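Local coordinates for BepC protein (Bartonella tribocorum, PDB 4WGJ) that probably transfers AMP from ATP to threonine or tyrosine side chains of target proteins through its Fic domain, the part of this longer effector held in the chain, at residues 46-51 against 62-67; 122-125 against 129-132; 147-152 against 165-170. All coordinates share one frame; numbering follows the deposited sequence.

Interaction 1: residues 46-51 against 62-67; sequences VNFRHE and LSLIHW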
loop_
_atom_site.group_PDB
_atom_site.type_symbol
_atom_site.label_atom_id
_atom_site.label_comp_id
_atom_site.label_asym_id
_atom_site.label_seq_id
_atom_site.Cartn_x
_atom_site.Cartn_y
_atom_site.Cartn_z
ATOM N N VAL A 46 4.283 8.888 11.624
ATOM C CA VAL A 46 4.475 8.990 13.070
ATOM C C VAL A 46 3.128 9.269 13.739
ATOM O O VAL A 46 2.764 8.602 14.700
ATOM C CB VAL A 46 5.501 10.087 13.438
ATOM C CG1 VAL A 46 5.599 10.260 14.948
ATOM C CG2 VAL A 46 6.862 9.749 12.851
ATOM N N ASN A 47 2.387 10.238 13.207
ATOM C CA ASN A 47 1.065 10.583 13.730
ATOM C C ASN A 47 0.052 9.450 13.618
ATOM O O ASN A 47 -0.734 9.201 14.535
ATOM C CB ASN A 47 0.504 11.802 12.999
ATOM C CG ASN A 47 1.280 13.065 13.290
ATOM O OD1 ASN A 47 1.832 13.230 14.378
ATOM N ND2 ASN A 47 1.329 13.966 12.313
ATOM N N PHE A 48 0.037 8.778 12.476
ATOM C CA PHE A 48 -0.991 7.771 12.283
ATOM C C PHE A 48 -0.776 6.558 13.201
ATOM O O PHE A 48 -1.729 5.871 13.553
ATOM C CB PHE A 48 -1.077 7.325 10.818
ATOM C CG PHE A 48 -2.399 6.698 10.489
ATOM C CD1 PHE A 48 -3.513 7.495 10.248
ATOM C CD2 PHE A 48 -2.555 5.320 10.506
ATOM C CE1 PHE A 48 -4.751 6.919 9.982
ATOM C CE2 PHE A 48 -3.772 4.739 10.250
ATOM C CZ PHE A 48 -4.882 5.533 9.988
ATOM N N ARG A 49 0.465 6.305 13.611
ATOM C CA ARG A 49 0.732 5.189 14.515
ATOM C C ARG A 49 0.010 5.310 15.856
ATOM O O ARG A 49 -0.212 4.307 16.536
ATOM C CB ARG A 49 2.232 5.048 14.758
ATOM C CG ARG A 49 2.926 4.447 13.565
ATOM C CD ARG A 49 4.391 4.116 13.805
ATOM N NE ARG A 49 4.946 3.662 12.536
ATOM C CZ ARG A 49 5.706 4.394 11.728
ATOM N NH1 ARG A 49 6.082 5.624 12.072
ATOM N NH2 ARG A 49 6.119 3.873 10.580
ATOM N N HIS A 50 -0.366 6.532 16.220
ATOM C CA HIS A 50 -1.034 6.791 17.492
ATOM C C HIS A 50 -2.555 6.613 17.416
ATOM O O HIS A 50 -3.221 6.536 18.451
ATOM C CB HIS A 50 -0.714 8.211 17.974
ATOM C CG HIS A 50 0.724 8.422 18.329
ATOM N ND1 HIS A 50 1.434 7.543 19.118
ATOM C CD2 HIS A 50 1.582 9.421 18.014
ATOM C CE1 HIS A 50 2.669 7.988 19.269
ATOM N NE2 HIS A 50 2.784 9.126 18.609
ATOM N N GLU A 51 -3.109 6.565 16.207
ATOM C CA GLU A 51 -4.551 6.357 16.053
ATOM C C GLU A 51 -4.977 5.017 16.641
ATOM O O GLU A 51 -4.273 4.017 16.502
ATOM C CB GLU A 51 -4.965 6.428 14.583
ATOM C CG GLU A 51 -4.952 7.830 13.968
ATOM C CD GLU A 51 -6.255 8.582 14.219
ATOM O OE1 GLU A 51 -7.286 7.923 14.493
ATOM O OE2 GLU A 51 -6.250 9.828 14.141
ATOM N N LEU A 62 -7.947 1.247 4.430
ATOM C CA LEU A 62 -6.748 1.410 3.617
ATOM C C LEU A 62 -6.712 2.792 2.949
ATOM O O LEU A 62 -5.664 3.456 2.905
ATOM C CB LEU A 62 -6.676 0.320 2.558
ATOM C CG LEU A 62 -5.401 0.293 1.720
ATOM C CD1 LEU A 62 -4.165 -0.002 2.596
ATOM C CD2 LEU A 62 -5.530 -0.741 0.593
ATOM N N SER A 63 -7.858 3.229 2.434
ATOM C CA SER A 63 -7.939 4.552 1.814
ATOM C C SER A 63 -7.707 5.663 2.828
ATOM O O SER A 63 -7.103 6.673 2.503
ATOM C CB SER A 63 -9.280 4.744 1.112
ATOM O OG SER A 63 -9.275 4.006 -0.111
ATOM N N LEU A 64 -8.166 5.465 4.060
ATOM C CA LEU A 64 -7.919 6.462 5.120
ATOM C C LEU A 64 -6.420 6.561 5.401
ATOM O O LEU A 64 -5.858 7.652 5.579
ATOM C CB LEU A 64 -8.669 6.091 6.400
ATOM C CG LEU A 64 -8.219 6.854 7.658
ATOM C CD1 LEU A 64 -8.552 8.335 7.544
ATOM C CD2 LEU A 64 -8.843 6.235 8.918
ATOM N N ILE A 65 -5.771 5.406 5.444
ATOM C CA ILE A 65 -4.322 5.374 5.601
ATOM C C ILE A 65 -3.657 6.121 4.447
ATOM O O ILE A 65 -2.780 6.975 4.665
ATOM C CB ILE A 65 -3.801 3.939 5.670
ATOM C CG1 ILE A 65 -4.154 3.343 7.035
ATOM C CG2 ILE A 65 -2.282 3.908 5.444
ATOM C CD1 ILE A 65 -3.907 1.838 7.124
ATOM N N HIS A 66 -4.096 5.830 3.223
ATOM C CA HIS A 66 -3.449 6.443 2.073
ATOM C C HIS A 66 -3.655 7.964 2.105
ATOM O O HIS A 66 -2.706 8.728 1.871
ATOM C CB HIS A 66 -3.972 5.830 0.763
ATOM C CG HIS A 66 -3.182 6.231 -0.444
ATOM N ND1 HIS A 66 -3.502 7.333 -1.204
ATOM C CD2 HIS A 66 -2.080 5.685 -1.017
ATOM C CE1 HIS A 66 -2.640 7.443 -2.202
ATOM N NE2 HIS A 66 -1.764 6.457 -2.107
ATOM N N TRP A 67 -4.870 8.408 2.430
ATOM C CA TRP A 67 -5.124 9.844 2.523
ATOM C C TRP A 67 -4.231 10.461 3.595
ATOM O O TRP A 67 -3.599 11.507 3.388
ATOM C CB TRP A 67 -6.600 10.146 2.842
ATOM C CG TRP A 67 -6.860 11.633 2.854
ATOM C CD1 TRP A 67 -7.170 12.416 1.783
ATOM C CD2 TRP A 67 -6.768 12.509 3.982
ATOM N NE1 TRP A 67 -7.286 13.733 2.174
ATOM C CE2 TRP A 67 -7.041 13.815 3.521
ATOM C CE3 TRP A 67 -6.497 12.316 5.340
ATOM C CZ2 TRP A 67 -7.061 14.916 4.366
ATOM C CZ3 TRP A 67 -6.511 13.411 6.179
ATOM C CH2 TRP A 67 -6.781 14.697 5.691
#
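In the helical Fic domain, the contact between segments 46-51 and 62-67 is made by one aromatic ring, that of Phe-48, which meets Leu-64 and Ile-65. The evidence for a side-chain contact is direct: the nearest CA atoms, those of Phe-48 and Ile-65, are 7.8 Å apart, so the backbones stay clear of one another and the ring bridges the gap. Its CG lies anti to the backbone N (chi1 -159°), which carries the ring across to helix 59-70. There the outer carbons do the touching. Phe-48 CE2 comes to 3.5 Å from Ile-65 CG1, and Phe-48 CZ is only slightly farther from the same methylene, at 3.7 Å; the two side chains run at about a right angle to each other. Leu-64 approaches differently, with CD2 at the ring edge, close to the ring plane and 4.2 Å from Phe-48 CZ. Within its own segment, Glu-51 CG sits 4.0 Å above the ring plane, towards the rim of one face. That placement is consistent with the type I beta turn from Phe-48 to Glu-51, which is closed by the bond from Glu-51 N to Phe-48 O (3.1 Å). Both Phe-48 and Ile-65 also touch Met-165 of helix 159-174, so the ring belongs to a three-helix interface. The same helix supplies polar ties to the turn: Lys-169 NZ bonds to the carbonyl oxygens of Phe-48 and Glu-51, and Arg-49 forms a salt bridge with Glu-168. Between the two segments themselves the chemistry is wholly apolar. With just 135 Å² buried, both sides summed, the direct contact probably contributes by apolar packing, while helix 159-174 braces both segments and supplies directional bonds from outside the turn.

Interaction 2: residues 122-125 against 129-132; sequences KTLN and NLKG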
loop_
_atom_site.group_PDB
_atom_site.type_symbol
_atom_site.label_atom_id
_atom_site.label_comp_id
_atom_site.label_asym_id
_atom_site.label_seq_id
_atom_site.Cartn_x
_atom_site.Cartn_y
_atom_site.Cartn_z
ATOM N N LYS A 122 -13.267 -9.966 3.782
ATOM C CA LYS A 122 -13.993 -11.126 4.289
ATOM C C LYS A 122 -13.071 -12.025 5.102
ATOM O O LYS A 122 -13.438 -12.505 6.177
ATOM C CB LYS A 122 -14.622 -11.917 3.141
ATOM N N THR A 123 -11.873 -12.253 4.579
ATOM C CA THR A 123 -10.879 -13.052 5.277
ATOM C C THR A 123 -10.517 -12.458 6.639
ATOM O O THR A 123 -10.453 -13.183 7.633
ATOM C CB THR A 123 -9.608 -13.209 4.434
ATOM O OG1 THR A 123 -9.931 -13.927 3.238
ATOM C CG2 THR A 123 -8.541 -13.977 5.206
ATOM N N LEU A 124 -10.287 -11.150 6.696
ATOM C CA LEU A 124 -9.926 -10.516 7.964
ATOM C C LEU A 124 -11.070 -10.589 8.963
ATOM O O LEU A 124 -10.862 -10.829 10.155
ATOM C CB LEU A 124 -9.514 -9.062 7.746
ATOM C CG LEU A 124 -8.117 -8.932 7.155
ATOM C CD1 LEU A 124 -7.879 -7.509 6.658
ATOM C CD2 LEU A 124 -7.062 -9.350 8.201
ATOM N N ASN A 125 -12.287 -10.388 8.477
ATOM C CA ASN A 125 -13.439 -10.481 9.356
ATOM C C ASN A 125 -13.575 -11.902 9.904
ATOM O O ASN A 125 -13.787 -12.096 11.102
ATOM C CB ASN A 125 -14.708 -10.040 8.622
ATOM C CG ASN A 125 -15.883 -9.852 9.557
ATOM O OD1 ASN A 125 -16.650 -10.781 9.796
ATOM N ND2 ASN A 125 -16.015 -8.651 10.113
ATOM N N ASN A 129 -9.515 -10.237 12.495
ATOM C CA ASN A 129 -8.376 -9.336 12.372
ATOM C C ASN A 129 -7.082 -9.906 12.955
ATOM O O ASN A 129 -6.260 -9.173 13.499
ATOM C CB ASN A 129 -8.723 -7.992 13.008
ATOM C CG ASN A 129 -9.869 -7.300 12.277
ATOM O OD1 ASN A 129 -9.997 -7.428 11.056
ATOM N ND2 ASN A 129 -10.708 -6.584 13.011
ATOM N N LEU A 130 -6.924 -11.224 12.809
ATOM C CA LEU A 130 -5.719 -11.961 13.215
ATOM C C LEU A 130 -5.451 -11.902 14.722
ATOM O O LEU A 130 -4.323 -12.110 15.166
ATOM C CB LEU A 130 -4.492 -11.445 12.454
ATOM C CG LEU A 130 -4.591 -11.464 10.922
ATOM C CD1 LEU A 130 -3.226 -11.191 10.299
ATOM C CD2 LEU A 130 -5.171 -12.796 10.438
ATOM N N LYS A 131 -6.486 -11.631 15.507
ATOM C CA LYS A 131 -6.342 -11.627 16.959
ATOM C C LYS A 131 -6.240 -13.047 17.514
ATOM O O LYS A 131 -6.638 -14.004 16.852
ATOM C CB LYS A 131 -7.521 -10.887 17.610
ATOM C CG LYS A 131 -7.546 -9.388 17.313
ATOM C CD LYS A 131 -8.829 -8.741 17.822
ATOM C CE LYS A 131 -8.864 -7.240 17.536
ATOM N NZ LYS A 131 -10.089 -6.623 18.129
ATOM N N GLY A 132 -5.711 -13.179 18.729
ATOM C CA GLY A 132 -5.653 -14.469 19.400
ATOM C C GLY A 132 -4.692 -15.475 18.787
ATOM O O GLY A 132 -4.922 -16.689 18.865
#
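Leu-124 and Asn-129 are joined where helix 111-126 gives way to the following loop. Asn-129 N donates to Leu-124 O at 2.8 Å, with a nearly straight N-H...O angle of 176°. The bond spans five residues, one more than a regular alpha-helical bond, as is common where a helix ends, and both Asn-129 and Leu-130 adopt the positive phi of the left-handed helical region, so the chain leaves the helical path here. In the Asn-129 side chain, CG is anti to its own carbonyl carbon (chi1 -64°), which sets the direction of the amide, and chi2 then turns OD1 alongside Leu-124, 3.7 Å from CB. The same OD1 is 3.6 Å from Leu-124 O, an approach of two acceptors that is no bond. Leu-124 CG is likewise anti to its carbonyl carbon (chi1 -76°), and its two methyls act separately. CD2, the one directed at Leu-130, meets Leu-130 CG at 4.2 Å, a looser apolar touch at the branch carbon, whereas CD1 packs on Phe-166. All three side chains reach Leu-170 of helix 159-174; Leu-124 and Leu-130 also rest on helix 135-152, through Val-145 and Phe-138 respectively, so the helix end is packed against two further helices.

Interaction 3: residues 147-152 against 165-170; sequences MALEHA and MFMEKL. With ANP (phosphoaminophosphonic acid-adenylate ester), chain B.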
loop_
_atom_site.group_PDB
_atom_site.type_symbol
_atom_site.label_atom_id
_atom_site.label_comp_id
_atom_site.label_asym_id
_atom_site.label_seq_id
_atom_site.Cartn_x
_atom_site.Cartn_y
_atom_site.Cartn_z
ATOM N N MET A 147 0.568 -9.879 1.073
ATOM C CA MET A 147 0.648 -10.266 -0.334
ATOM C C MET A 147 -0.647 -9.946 -1.072
ATOM O O MET A 147 -0.615 -9.582 -2.263
ATOM C CB MET A 147 0.997 -11.756 -0.468
ATOM C CG MET A 147 2.452 -12.045 -0.062
ATOM S SD MET A 147 2.958 -13.746 -0.347
ATOM C CE MET A 147 2.052 -14.584 0.957
ATOM N N ALA A 148 -1.782 -10.078 -0.383
ATOM C CA ALA A 148 -3.065 -9.736 -1.002
ATOM C C ALA A 148 -3.144 -8.231 -1.262
ATOM O O ALA A 148 -3.585 -7.805 -2.329
ATOM C CB ALA A 148 -4.234 -10.183 -0.139
ATOM N N LEU A 149 -2.734 -7.428 -0.283
ATOM C CA LEU A 149 -2.693 -5.981 -0.469
ATOM C C LEU A 149 -1.776 -5.587 -1.615
ATOM O O LEU A 149 -2.100 -4.702 -2.415
ATOM C CB LEU A 149 -2.227 -5.286 0.816
ATOM C CG LEU A 149 -3.237 -5.292 1.970
ATOM C CD1 LEU A 149 -2.550 -4.860 3.266
ATOM C CD2 LEU A 149 -4.421 -4.367 1.674
ATOM N N GLU A 150 -0.615 -6.232 -1.673
ATOM C CA GLU A 150 0.409 -5.890 -2.659
ATOM C C GLU A 150 -0.092 -6.223 -4.063
ATOM O O GLU A 150 0.145 -5.467 -5.013
ATOM C CB GLU A 150 1.728 -6.621 -2.353
ATOM C CG GLU A 150 2.572 -5.941 -1.265
ATOM C CD GLU A 150 3.109 -4.581 -1.692
ATOM O OE1 GLU A 150 3.738 -4.496 -2.773
ATOM O OE2 GLU A 150 2.898 -3.591 -0.958
ATOM N N HIS A 151 -0.803 -7.331 -4.204
ATOM C CA HIS A 151 -1.289 -7.681 -5.547
ATOM C C HIS A 151 -2.417 -6.729 -5.954
ATOM O O HIS A 151 -2.513 -6.339 -7.114
ATOM C CB HIS A 151 -1.780 -9.126 -5.626
ATOM C CG HIS A 151 -2.228 -9.529 -7.004
ATOM N ND1 HIS A 151 -3.535 -9.415 -7.430
ATOM C CD2 HIS A 151 -1.533 -10.027 -8.057
ATOM C CE1 HIS A 151 -3.630 -9.834 -8.681
ATOM N NE2 HIS A 151 -2.430 -10.210 -9.087
ATOM N N ALA A 152 -3.267 -6.360 -5.000
ATOM C CA ALA A 152 -4.368 -5.439 -5.308
ATOM C C ALA A 152 -3.846 -4.078 -5.792
ATOM O O ALA A 152 -4.366 -3.526 -6.771
ATOM C CB ALA A 152 -5.270 -5.257 -4.098
ATOM N N MET A 165 1.809 0.391 6.455
ATOM C CA MET A 165 1.126 0.965 7.615
ATOM C C MET A 165 -0.119 0.151 7.996
ATOM O O MET A 165 -0.403 -0.053 9.178
ATOM C CB MET A 165 0.749 2.428 7.350
ATOM C CG MET A 165 -0.021 3.074 8.489
ATOM S SD MET A 165 0.941 3.151 10.034
ATOM C CE MET A 165 2.292 4.193 9.516
ATOM N N PHE A 166 -0.868 -0.314 6.996
ATOM C CA PHE A 166 -1.997 -1.202 7.266
ATOM C C PHE A 166 -1.549 -2.383 8.141
ATOM O O PHE A 166 -2.236 -2.769 9.093
ATOM C CB PHE A 166 -2.588 -1.690 5.943
ATOM C CG PHE A 166 -3.879 -2.471 6.068
ATOM C CD1 PHE A 166 -3.869 -3.827 6.384
ATOM C CD2 PHE A 166 -5.096 -1.869 5.770
ATOM C CE1 PHE A 166 -5.049 -4.555 6.445
ATOM C CE2 PHE A 166 -6.286 -2.586 5.834
ATOM C CZ PHE A 166 -6.267 -3.934 6.163
ATOM N N MET A 167 -0.385 -2.940 7.825
ATOM C CA MET A 167 0.127 -4.075 8.590
ATOM C C MET A 167 0.554 -3.671 10.001
ATOM O O MET A 167 0.352 -4.429 10.948
ATOM C CB MET A 167 1.304 -4.734 7.867
ATOM C CG MET A 167 0.962 -5.272 6.463
ATOM S SD MET A 167 -0.533 -6.263 6.388
ATOM C CE MET A 167 -0.149 -7.629 7.488
ATOM N N GLU A 168 1.162 -2.497 10.141
ATOM C CA GLU A 168 1.522 -2.015 11.474
ATOM C C GLU A 168 0.279 -1.886 12.351
ATOM O O GLU A 168 0.293 -2.275 13.524
ATOM C CB GLU A 168 2.230 -0.663 11.409
ATOM C CG GLU A 168 3.580 -0.659 10.729
ATOM C CD GLU A 168 4.369 0.591 11.082
ATOM O OE1 GLU A 168 4.236 1.082 12.228
ATOM O OE2 GLU A 168 5.109 1.095 10.220
ATOM N N LYS A 169 -0.789 -1.323 11.780
ATOM C CA LYS A 169 -2.010 -1.086 12.552
ATOM C C LYS A 169 -2.719 -2.401 12.852
ATOM O O LYS A 169 -3.257 -2.590 13.940
ATOM C CB LYS A 169 -2.958 -0.123 11.810
ATOM C CG LYS A 169 -2.331 1.221 11.429
ATOM C CD LYS A 169 -1.855 2.007 12.641
ATOM C CE LYS A 169 -3.005 2.429 13.530
ATOM N NZ LYS A 169 -2.480 3.199 14.701
ATOM N N LEU A 170 -2.725 -3.311 11.884
ATOM C CA LEU A 170 -3.277 -4.642 12.101
ATOM C C LEU A 170 -2.531 -5.350 13.243
ATOM O O LEU A 170 -3.150 -5.932 14.130
ATOM C CB LEU A 170 -3.201 -5.469 10.808
ATOM C CG LEU A 170 -3.890 -6.838 10.838
ATOM C CD1 LEU A 170 -5.389 -6.720 11.127
ATOM C CD2 LEU A 170 -3.644 -7.577 9.507
HETATM P PG ANP B . 7.782 2.207 -1.677
HETATM O O1G ANP B . 8.004 3.058 -0.369
HETATM O O2G ANP B . 9.135 1.942 -2.278
HETATM O O3G ANP B . 7.092 0.853 -1.279
HETATM P PB ANP B . 5.274 3.360 -2.807
HETATM O O1B ANP B . 4.867 3.482 -1.375
HETATM O O2B ANP B . 4.964 4.648 -3.625
HETATM N N3B ANP B . 6.931 3.059 -2.900
HETATM P PA ANP B . 4.314 1.934 -5.031
HETATM O O1A ANP B . 5.490 2.417 -5.804
HETATM O O2A ANP B . 2.946 2.350 -5.559
HETATM O O3A ANP B . 4.422 2.215 -3.468
HETATM O "O5'" ANP B . 4.392 0.349 -4.975
HETATM C "C5'" ANP B . 5.622 -0.267 -4.525
HETATM C "C4'" ANP B . 5.394 -1.708 -4.143
HETATM O "O4'" ANP B . 5.432 -2.540 -5.333
HETATM C "C3'" ANP B . 6.455 -2.268 -3.189
HETATM O "O3'" ANP B . 5.889 -3.070 -2.155
HETATM C "C2'" ANP B . 7.352 -3.085 -4.122
HETATM O "O2'" ANP B . 8.048 -4.130 -3.453
HETATM C "C1'" ANP B . 6.317 -3.621 -5.105
HETATM N N9 ANP B . 6.895 -4.064 -6.372
HETATM C C8 ANP B . 7.930 -3.480 -7.058
HETATM N N7 ANP B . 8.263 -4.108 -8.160
HETATM C C5 ANP B . 7.388 -5.184 -8.204
HETATM C C6 ANP B . 7.223 -6.240 -9.122
HETATM N N6 ANP B . 7.962 -6.384 -10.225
HETATM N N1 ANP B . 6.259 -7.152 -8.866
HETATM C C2 ANP B . 5.521 -7.014 -7.762
HETATM N N3 ANP B . 5.585 -6.064 -6.825
HETATM C C4 ANP B . 6.542 -5.174 -7.106
#
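Glu-150 OE1 accepts the 3'-hydroxyl of the bound ATP analogue in a bond of 2.7 Å from ANP O3', on the face of helix 135-152 that looks towards the nucleotide. The Fic motif, HPFRKGNGR in this protein, fills the loop after helix 135-152 and runs into the first turn of helix 159-174, so segments 147-152 and 165-170 lie on the two helices that the motif connects. The carboxylate reaches the ribose because the Glu-150 chain bends at chi2 (-67°). Its second oxygen, OE2, is bonded to Asn-163 ND2, so each oxygen has its own partner and rotation of the group is restrained. Lys-157, Gly-158, Asn-159, Gly-160, Arg-161 and Arg-164 supply further hydrogen bonds to the analogue, all from the motif loop and the start of the next helix.

Next to this polar site, the two helices meet through Leu-149. The backbones are well separated, with the CA atoms of Leu-149 and Phe-166 9.1 Å apart, and Leu-149 accounts for 64 of the 112 Å² buried. One methyl does the work: CD1 is 3.5 Å from Phe-166 CD1 and 3.9 Å from Phe-166 CG, and the two side chains cross at about a right angle. Phe-166 also packs on Leu-62 and Leu-124, which brings helices 59-70 and 111-126 to the same ring. Met-167 meets the leucine with its sulfur: the bend at chi2 (-48°) sets SD 4.0 Å from Leu-149 CD1.

Overall arrangement
From the N terminus the three contacts follow in series, with neither nesting nor crossing. Interaction 1 closes the connection from helix 30-48 to helix 59-70, interaction 2 the short turn after helix 111-126, and interaction 3 the longer excursion that includes the Fic motif loop. Helix 159-174 links them. Its segment 165-170 touches interaction 1, where Ile-65 CD1 packs 3.6 Å from Phe-166 CA, and interaction 2, where Leu-130 CD1 lies 3.7 Å from Leu-170 CD2. Interactions 1 and 2 do not meet directly, their nearest atoms being about 9 Å apart. Together they tie the surrounding helices to the one that follows the nucleotide-binding loop.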